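PDB 4CPD: alcohol dehydrogenase from Thermus sp., which catalyses the NADH-dependent interconversion of alcohols and the corresponding aldehydes or ketones, as a zinc-containing member of the medium-chain dehydrogenase/reductase family. Local coordinates for the interface of chains A and B. Residues are numbered along the deposited sequence; one frame, centred on the assembly and turned at random. Chains: chain A/B, Alcohol dehydrogenase.

Contact 1: the interface of chains A and B. Residues chain A 235, 258-260, 284; chain B 94, 97, 99, 102.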
loop_
_atom_site.group_PDB
_atom_site.type_symbol
_atom_site.label_atom_id
_atom_site.label_comp_id
_atom_site.label_asym_id
_atom_site.label_seq_id
_atom_site.Cartn_x
_atom_site.Cartn_y
_atom_site.Cartn_z
ATOM N N GLU A 235 -11.425 17.262 -3.005
ATOM C CA GLU A 235 -10.183 16.528 -2.897
ATOM C C GLU A 235 -10.447 15.058 -3.184
ATOM O O GLU A 235 -9.805 14.448 -4.028
ATOM C CB GLU A 235 -9.630 16.653 -1.477
ATOM C CG GLU A 235 -9.263 18.069 -1.023
ATOM C CD GLU A 235 -8.601 18.121 0.381
ATOM O OE1 GLU A 235 -8.832 17.202 1.212
ATOM O OE2 GLU A 235 -7.844 19.085 0.687
ATOM N N ARG A 258 -8.512 10.883 -2.636
ATOM C CA ARG A 258 -7.688 12.086 -2.723
ATOM C C ARG A 258 -6.224 11.767 -2.985
ATOM O O ARG A 258 -5.744 10.702 -2.637
ATOM C CB ARG A 258 -7.785 12.944 -1.455
ATOM C CG ARG A 258 -7.049 12.447 -0.215
ATOM C CD ARG A 258 -6.996 13.549 0.833
ATOM N NE ARG A 258 -6.469 13.131 2.146
ATOM C CZ ARG A 258 -5.176 12.993 2.460
ATOM N NH1 ARG A 258 -4.205 13.195 1.568
ATOM N NH2 ARG A 258 -4.846 12.644 3.684
ATOM N N PRO A 259 -5.505 12.722 -3.570
ATOM C CA PRO A 259 -4.062 12.650 -3.562
ATOM C C PRO A 259 -3.551 12.393 -2.168
ATOM O O PRO A 259 -4.055 12.968 -1.210
ATOM C CB PRO A 259 -3.638 14.051 -4.033
ATOM C CG PRO A 259 -4.752 14.482 -4.933
ATOM C CD PRO A 259 -5.990 13.918 -4.289
ATOM N N GLY A 260 -2.578 11.501 -2.069
ATOM C CA GLY A 260 -1.944 11.183 -0.804
ATOM C C GLY A 260 -2.810 10.317 0.064
ATOM O O GLY A 260 -2.496 10.134 1.231
ATOM N N LYS A 284 -0.185 11.798 -7.868
ATOM C CA LYS A 284 -1.208 11.678 -6.845
ATOM C C LYS A 284 -0.710 11.121 -5.512
ATOM O O LYS A 284 -1.307 11.390 -4.497
ATOM C CB LYS A 284 -2.337 10.802 -7.381
ATOM C CG LYS A 284 -3.711 11.411 -7.232
ATOM C CD LYS A 284 -4.802 10.427 -7.633
ATOM C CE LYS A 284 -6.074 10.682 -6.838
ATOM N NZ LYS A 284 -7.207 9.840 -7.300
ATOM N N TYR B 94 -2.529 20.067 2.536
ATOM C CA TYR B 94 -1.527 19.027 2.341
ATOM C C TYR B 94 -0.252 19.278 3.172
ATOM O O TYR B 94 0.344 18.338 3.719
ATOM C CB TYR B 94 -1.234 18.868 0.862
ATOM C CG TYR B 94 -2.423 18.270 0.156
ATOM C CD1 TYR B 94 -2.696 16.917 0.269
ATOM C CD2 TYR B 94 -3.296 19.054 -0.599
ATOM C CE1 TYR B 94 -3.792 16.351 -0.367
ATOM C CE2 TYR B 94 -4.396 18.503 -1.245
ATOM C CZ TYR B 94 -4.648 17.153 -1.113
ATOM O OH TYR B 94 -5.734 16.607 -1.737
ATOM N N ARG B 97 -0.985 18.285 6.711
ATOM C CA ARG B 97 -0.861 16.822 6.810
ATOM C C ARG B 97 0.578 16.281 6.684
ATOM O O ARG B 97 0.772 15.082 6.679
ATOM C CB ARG B 97 -1.695 16.151 5.719
ATOM C CG ARG B 97 -3.198 16.404 5.756
ATOM C CD ARG B 97 -3.825 15.880 4.463
ATOM N NE ARG B 97 -5.281 16.031 4.369
ATOM C CZ ARG B 97 -5.936 16.693 3.410
ATOM N NH1 ARG B 97 -5.293 17.322 2.437
ATOM N NH2 ARG B 97 -7.264 16.728 3.418
ATOM N N GLN B 99 2.335 16.330 4.042
ATOM C CA GLN B 99 2.470 15.768 2.715
ATOM C C GLN B 99 2.925 16.893 1.824
ATOM O O GLN B 99 2.188 17.318 0.925
ATOM C CB GLN B 99 1.145 15.154 2.235
ATOM C CG GLN B 99 0.704 14.024 3.149
ATOM C CD GLN B 99 -0.522 13.303 2.641
ATOM O OE1 GLN B 99 -1.511 13.933 2.313
ATOM N NE2 GLN B 99 -0.453 11.975 2.557
ATOM N N LEU B 102 2.588 17.295 -1.857
ATOM C CA LEU B 102 1.267 17.566 -2.457
ATOM C C LEU B 102 0.812 18.987 -2.168
ATOM O O LEU B 102 -0.371 19.332 -2.332
ATOM C CB LEU B 102 0.235 16.581 -1.960
ATOM C CG LEU B 102 0.565 15.131 -2.283
ATOM C CD1 LEU B 102 -0.418 14.211 -1.555
ATOM C CD2 LEU B 102 0.554 14.910 -3.790
#

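Contact 2: the interface of chains A and B. Residues chain A 101-102, 289-292; chain B 260, 282-285.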
loop_
_atom_site.group_PDB
_atom_site.type_symbol
_atom_site.label_atom_id
_atom_site.label_comp_id
_atom_site.label_asym_id
_atom_site.label_seq_id
_atom_site.Cartn_x
_atom_site.Cartn_y
_atom_site.Cartn_z
ATOM N N ASN A 101 -3.083 -15.141 7.134
ATOM C CA ASN A 101 -3.708 -15.392 5.838
ATOM C C ASN A 101 -2.734 -15.919 4.769
ATOM O O ASN A 101 -3.168 -16.344 3.737
ATOM C CB ASN A 101 -4.358 -14.118 5.294
ATOM C CG ASN A 101 -3.388 -12.962 5.187
ATOM O OD1 ASN A 101 -2.621 -12.698 6.113
ATOM N ND2 ASN A 101 -3.379 -12.304 4.050
ATOM N N LEU A 102 -1.423 -15.842 5.001
ATOM C CA LEU A 102 -0.453 -16.408 4.072
ATOM C C LEU A 102 0.176 -17.684 4.589
ATOM O O LEU A 102 1.227 -18.098 4.068
ATOM C CB LEU A 102 0.639 -15.380 3.803
ATOM C CG LEU A 102 0.084 -14.091 3.189
ATOM C CD1 LEU A 102 1.200 -13.054 3.076
ATOM C CD2 LEU A 102 -0.565 -14.363 1.839
ATOM N N ARG A 289 -3.514 -1.307 -1.280
ATOM C CA ARG A 289 -3.349 -2.636 -0.746
ATOM C C ARG A 289 -4.510 -3.530 -1.191
ATOM O O ARG A 289 -5.656 -3.117 -1.215
ATOM C CB ARG A 289 -3.180 -2.614 0.772
ATOM C CG ARG A 289 -2.824 -4.002 1.301
ATOM C CD ARG A 289 -2.472 -4.011 2.776
ATOM N NE ARG A 289 -2.116 -5.350 3.239
ATOM C CZ ARG A 289 -1.728 -5.649 4.478
ATOM N NH1 ARG A 289 -1.628 -4.717 5.415
ATOM N NH2 ARG A 289 -1.436 -6.895 4.788
ATOM N N ILE A 290 -4.185 -4.762 -1.548
ATOM C CA ILE A 290 -5.181 -5.747 -1.972
ATOM C C ILE A 290 -4.829 -7.092 -1.369
ATOM O O ILE A 290 -3.671 -7.477 -1.348
ATOM C CB ILE A 290 -5.277 -5.849 -3.511
ATOM C CG1 ILE A 290 -6.292 -6.919 -3.919
ATOM C CG2 ILE A 290 -3.925 -6.141 -4.155
ATOM C CD1 ILE A 290 -6.869 -6.684 -5.303
ATOM N N GLY A 291 -5.826 -7.796 -0.860
ATOM C CA GLY A 291 -5.571 -9.061 -0.203
ATOM C C GLY A 291 -6.771 -9.728 0.437
ATOM O O GLY A 291 -7.836 -9.137 0.573
ATOM N N LEU A 292 -6.580 -10.973 0.843
ATOM C CA LEU A 292 -7.555 -11.677 1.629
ATOM C C LEU A 292 -7.332 -11.355 3.104
ATOM O O LEU A 292 -6.203 -11.110 3.542
ATOM C CB LEU A 292 -7.429 -13.172 1.373
ATOM C CG LEU A 292 -7.466 -13.606 -0.104
ATOM C CD1 LEU A 292 -7.474 -15.120 -0.206
ATOM C CD2 LEU A 292 -8.664 -13.047 -0.874
ATOM N N GLY B 260 2.734 -10.852 0.975
ATOM C CA GLY B 260 2.661 -10.058 2.190
ATOM C C GLY B 260 3.781 -9.048 2.317
ATOM O O GLY B 260 4.007 -8.501 3.376
ATOM N N LEU B 282 -4.708 -10.568 -4.955
ATOM C CA LEU B 282 -5.482 -10.943 -3.794
ATOM C C LEU B 282 -4.821 -12.061 -3.025
ATOM O O LEU B 282 -4.751 -12.013 -1.796
ATOM C CB LEU B 282 -6.870 -11.402 -4.206
ATOM C CG LEU B 282 -7.834 -10.296 -4.634
ATOM C CD1 LEU B 282 -9.016 -10.896 -5.391
ATOM C CD2 LEU B 282 -8.303 -9.522 -3.399
ATOM N N VAL B 283 -4.366 -13.079 -3.759
ATOM C CA VAL B 283 -3.693 -14.233 -3.148
ATOM C C VAL B 283 -2.427 -13.815 -2.433
ATOM O O VAL B 283 -2.125 -14.287 -1.333
ATOM C CB VAL B 283 -3.313 -15.306 -4.191
ATOM C CG1 VAL B 283 -2.380 -16.357 -3.579
ATOM C CG2 VAL B 283 -4.567 -15.964 -4.749
ATOM N N LYS B 284 -1.703 -12.917 -3.079
ATOM C CA LYS B 284 -0.393 -12.483 -2.615
ATOM C C LYS B 284 -0.405 -11.493 -1.429
ATOM O O LYS B 284 0.535 -11.448 -0.641
ATOM C CB LYS B 284 0.383 -11.888 -3.792
ATOM C CG LYS B 284 1.751 -12.528 -3.943
ATOM C CD LYS B 284 2.556 -11.847 -5.036
ATOM C CE LYS B 284 4.040 -11.945 -4.733
ATOM N NZ LYS B 284 4.816 -11.446 -5.895
ATOM N N ASP B 285 -1.448 -10.695 -1.303
ATOM C CA ASP B 285 -1.476 -9.675 -0.268
ATOM C C ASP B 285 -0.345 -8.647 -0.484
ATOM O O ASP B 285 0.642 -8.599 0.225
ATOM C CB ASP B 285 -1.398 -10.305 1.139
ATOM C CG ASP B 285 -1.877 -9.369 2.234
ATOM O OD1 ASP B 285 -2.148 -8.185 1.923
ATOM O OD2 ASP B 285 -1.983 -9.818 3.403
HETATM O O HOH W 1 -0.996 -10.373 5.886
HETATM O O HOH W 2 -4.293 -12.426 0.650
#

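Contact 3: the interface of chains A and B. Residues chain A 274-278; chain B 272-276.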
loop_
_atom_site.group_PDB
_atom_site.type_symbol
_atom_site.label_atom_id
_atom_site.label_comp_id
_atom_site.label_asym_id
_atom_site.label_seq_id
_atom_site.Cartn_x
_atom_site.Cartn_y
_atom_site.Cartn_z
ATOM N N PHE A 274 -5.630 -5.305 -13.703
ATOM C CA PHE A 274 -6.360 -4.059 -13.972
ATOM C C PHE A 274 -5.363 -2.893 -14.178
ATOM O O PHE A 274 -4.248 -2.938 -13.652
ATOM C CB PHE A 274 -7.344 -3.756 -12.823
ATOM C CG PHE A 274 -6.680 -3.243 -11.568
ATOM C CD1 PHE A 274 -6.234 -4.120 -10.596
ATOM C CD2 PHE A 274 -6.487 -1.878 -11.372
ATOM C CE1 PHE A 274 -5.599 -3.648 -9.453
ATOM C CE2 PHE A 274 -5.862 -1.406 -10.233
ATOM C CZ PHE A 274 -5.421 -2.294 -9.271
ATOM N N PRO A 275 -5.764 -1.843 -14.926
ATOM C CA PRO A 275 -4.832 -0.733 -15.199
ATOM C C PRO A 275 -4.637 0.229 -14.016
ATOM O O PRO A 275 -5.564 0.949 -13.625
ATOM C CB PRO A 275 -5.495 -0.004 -16.375
ATOM C CG PRO A 275 -6.964 -0.257 -16.200
ATOM C CD PRO A 275 -7.106 -1.589 -15.495
ATOM N N PHE A 276 -3.434 0.236 -13.455
ATOM C CA PHE A 276 -3.109 1.103 -12.318
ATOM C C PHE A 276 -2.475 2.345 -12.883
ATOM O O PHE A 276 -1.550 2.214 -13.671
ATOM C CB PHE A 276 -2.118 0.426 -11.382
ATOM C CG PHE A 276 -2.041 1.056 -10.037
ATOM C CD1 PHE A 276 -1.380 2.249 -9.862
ATOM C CD2 PHE A 276 -2.624 0.453 -8.942
ATOM C CE1 PHE A 276 -1.316 2.857 -8.622
ATOM C CE2 PHE A 276 -2.569 1.051 -7.690
ATOM C CZ PHE A 276 -1.911 2.251 -7.526
ATOM N N PRO A 277 -2.965 3.544 -12.494
ATOM C CA PRO A 277 -2.418 4.781 -13.024
ATOM C C PRO A 277 -0.960 4.949 -12.666
ATOM O O PRO A 277 -0.574 4.758 -11.503
ATOM C CB PRO A 277 -3.241 5.872 -12.337
ATOM C CG PRO A 277 -3.920 5.214 -11.194
ATOM C CD PRO A 277 -4.119 3.798 -11.616
ATOM N N LEU A 278 -0.164 5.320 -13.666
ATOM C CA LEU A 278 1.270 5.447 -13.512
ATOM C C LEU A 278 1.648 6.925 -13.423
ATOM O O LEU A 278 1.964 7.421 -12.357
ATOM C CB LEU A 278 1.988 4.718 -14.645
ATOM C CG LEU A 278 3.378 4.187 -14.299
ATOM C CD1 LEU A 278 3.849 3.211 -15.366
ATOM C CD2 LEU A 278 4.393 5.314 -14.120
ATOM N N PRO B 272 0.488 6.278 -19.156
ATOM C CA PRO B 272 -0.639 6.576 -18.262
ATOM C C PRO B 272 -0.972 5.441 -17.266
ATOM O O PRO B 272 -1.588 5.706 -16.244
ATOM C CB PRO B 272 -1.798 6.783 -19.240
ATOM C CG PRO B 272 -1.494 5.859 -20.361
ATOM C CD PRO B 272 0.017 5.762 -20.454
ATOM N N SER B 273 -0.555 4.202 -17.553
ATOM C CA SER B 273 -0.927 3.064 -16.719
ATOM C C SER B 273 0.001 1.832 -16.842
ATOM O O SER B 273 0.892 1.791 -17.699
ATOM C CB SER B 273 -2.352 2.641 -17.058
ATOM O OG SER B 273 -2.323 1.527 -17.921
ATOM N N PHE B 274 -0.225 0.851 -15.955
ATOM C CA PHE B 274 0.417 -0.470 -16.019
ATOM C C PHE B 274 -0.495 -1.552 -15.424
ATOM O O PHE B 274 -1.338 -1.260 -14.588
ATOM C CB PHE B 274 1.774 -0.452 -15.315
ATOM C CG PHE B 274 1.699 -0.473 -13.811
ATOM C CD1 PHE B 274 1.595 0.710 -13.090
ATOM C CD2 PHE B 274 1.775 -1.667 -13.110
ATOM C CE1 PHE B 274 1.531 0.692 -11.702
ATOM C CE2 PHE B 274 1.710 -1.692 -11.726
ATOM C CZ PHE B 274 1.586 -0.512 -11.021
ATOM N N PRO B 275 -0.344 -2.810 -15.860
ATOM C CA PRO B 275 -1.236 -3.852 -15.337
ATOM C C PRO B 275 -0.838 -4.361 -13.936
ATOM O O PRO B 275 0.213 -4.979 -13.760
ATOM C CB PRO B 275 -1.102 -4.965 -16.378
ATOM C CG PRO B 275 0.310 -4.815 -16.863
ATOM C CD PRO B 275 0.657 -3.358 -16.794
ATOM N N PHE B 276 -1.697 -4.095 -12.959
ATOM C CA PHE B 276 -1.488 -4.535 -11.590
ATOM C C PHE B 276 -2.193 -5.857 -11.433
ATOM O O PHE B 276 -3.363 -5.970 -11.789
ATOM C CB PHE B 276 -2.088 -3.521 -10.615
ATOM C CG PHE B 276 -1.579 -3.657 -9.216
ATOM C CD1 PHE B 276 -2.052 -4.670 -8.393
ATOM C CD2 PHE B 276 -0.647 -2.765 -8.715
ATOM C CE1 PHE B 276 -1.589 -4.823 -7.105
ATOM C CE2 PHE B 276 -0.170 -2.904 -7.423
ATOM C CZ PHE B 276 -0.638 -3.937 -6.621
#

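Contact 1: the interface of chains A and B
A:Arg258 slides past B:Arg97 in the opposite direction, so that two guanidinium groups stack between the coenzyme-binding part of one subunit and the structural-zinc lobe of the other. From CB the chain of A:Arg258 starts with CG wedged between its own backbone N and carbonyl carbon (chi1 75°), then runs extended to NE. CD reaches the neighbourhood of B:Arg97 NH2 and the B:Tyr94 hydroxyl. A:Arg258 NE lies 3.8 Å from CZ of B:Arg97, and A:Arg258 NH2 packs 3.5 Å from its CD; the two planes are 18° apart. A:Arg258 NH1 turns to oxygen instead: it donates to the side-chain carbonyl OE1 of B:Gln99 at 2.9 Å, on a lone pair, and to A:Pro259 O at 2.8 Å, which helps fix the guanidinium's rotation. An amide suits position 99 because it both accepts and donates: B:Gln99 NE2 gives a fairly straight bond (166° at H) to A:Gly260 O, 3.1 Å away and nearly in the amide plane. The like charges of the stacked arginines are probably eased by A:Glu235, whose OE1 takes a salt bridge from B:Arg97 NH2 at 2.7 Å, tip to tip on the syn side. Within chain B, B:Arg97 NH1 lies over one face of the B:Tyr94 ring, toward its rim, and the ring's hydroxyl comes near A:Pro259. B:Leu102 CD1 rests 3.5 Å from A:Gly260 CA, where glycine has no side chain to obstruct it. The site probably helps hold each zinc lobe against the neighbouring subunit.

Contact 2: the interface of chains A and B
B:Asp285 meets A:Arg289 and A:Asn101 with its carboxylate just beyond helix 279-284, in the coenzyme-binding part of this medium-chain dehydrogenase. Its CG stands anti to the backbone N (chi1 -161°), which sends the carboxylate into the partner. A:Arg289, fully extended from strand 286-290, comes side-on: NE at 3.1 Å and NH2 at 3.2 Å both donate to B:Asp285 OD1, on the syn side and from the same face of the carboxylate. OD1 lies almost in the guanidinium plane. B:Asp285 OD2 is approached from above the carboxylate plane by the amide nitrogen ND2 of A:Asn101, 2.9 Å away; with the salt bridge to OD1, this should limit how the carboxylate turns. Asparagine serves well here, since its OD1 also holds a water that touches B:Asp285 OD2 at 2.7 Å. The nearby arginine would tend to favour a charged aspartate.

B:Leu282, within helix 279-284, crosses A:Ile290 at about a right angle, its CD2 branch covering CG1 and CD1 of the isoleucine. On its other flank CB approaches CD2 of A:Leu292, again with the side chains crossed. Branched aliphatic groups fill such crossings without needing polar partners. A:Gly291, between these two residues, binds NAD(+), which may tie the interface to the coenzyme site. A:Leu292 N reaches a second water at 2.7 Å, which also touches B:Leu282 O. A:Leu102 joins from the structural-zinc lobe, its CD2 lying 3.5 Å from B:Val283 O at the helix's C-terminal turn.

Contact 3: the interface of chains A and B
A:Phe274 and B:Phe276, on strands 273-277 of the two chains, pair antiparallel about the two-fold axis, the edge-to-edge joining of coenzyme domains typical of dimeric medium-chain dehydrogenases. The ladder is built of backbone hydrogen bonds. A:Phe276 N donates to B:Phe274 O at 2.8 Å, and B:Phe274 N returns a bond to A:Phe276 O at 3.0 Å; A:Phe274 and B:Phe276 make the matching pair, with B:Phe276 N reaching A:Phe274 O at 2.9 Å. A:Pro275 faces B:Pro275 at the centre of the ladder. Proline has no N-H to give, and its place in the register, between the bonded phenylalanines, asks for none. Past the end of the strand, A:Leu278 N bonds B:Pro272 O at 3.0 Å, meeting it from well above the carbonyl plane.

The apolar contacts gather the phenylalanines on one side of the ribbon. A:Phe274 takes the tight position between its backbone N and carbonyl carbon (chi1 75°), which lays a ring face under CB of B:Phe276; that carbon sits 3.6 Å above the plane, toward the rim. B:Phe274 receives A:Phe276 CB in the same way. Each Phe276 has CG anti to the backbone N (chi1 -163° in A), and the two side chains run side by side, pointing the same way, with A:Phe276 CD2 3.8 Å from B:Phe276 CD2. Large flat rings suit this axis: Phe274 offers a face to the partner's Phe276 CB, while the Phe276 rings meet through CD2. A:Leu278 crosses B:Phe274 nearly at a right angle, A:Leu278 CD1 lying 4.1 Å from B:Phe274 CD1.

The C-alpha centre of contact 3 lies about 20 Å from that of contact 1 and 19 Å from that of contact 2, while contacts 1 and 2 stand about 26 Å apart. Contacts 1 and 2 share residues 102, 260 and 284 with the chains exchanged, so each shows part of how a structural-zinc lobe meets the other subunit. Helix 279-284, used in both, follows strand 273-277 of contact 3 after one residue, 278. Together the strand pairing and flanking lobe contacts would resist rotation between subunits. Such dimers are common in this family, though the structure alone does not show the state in solution.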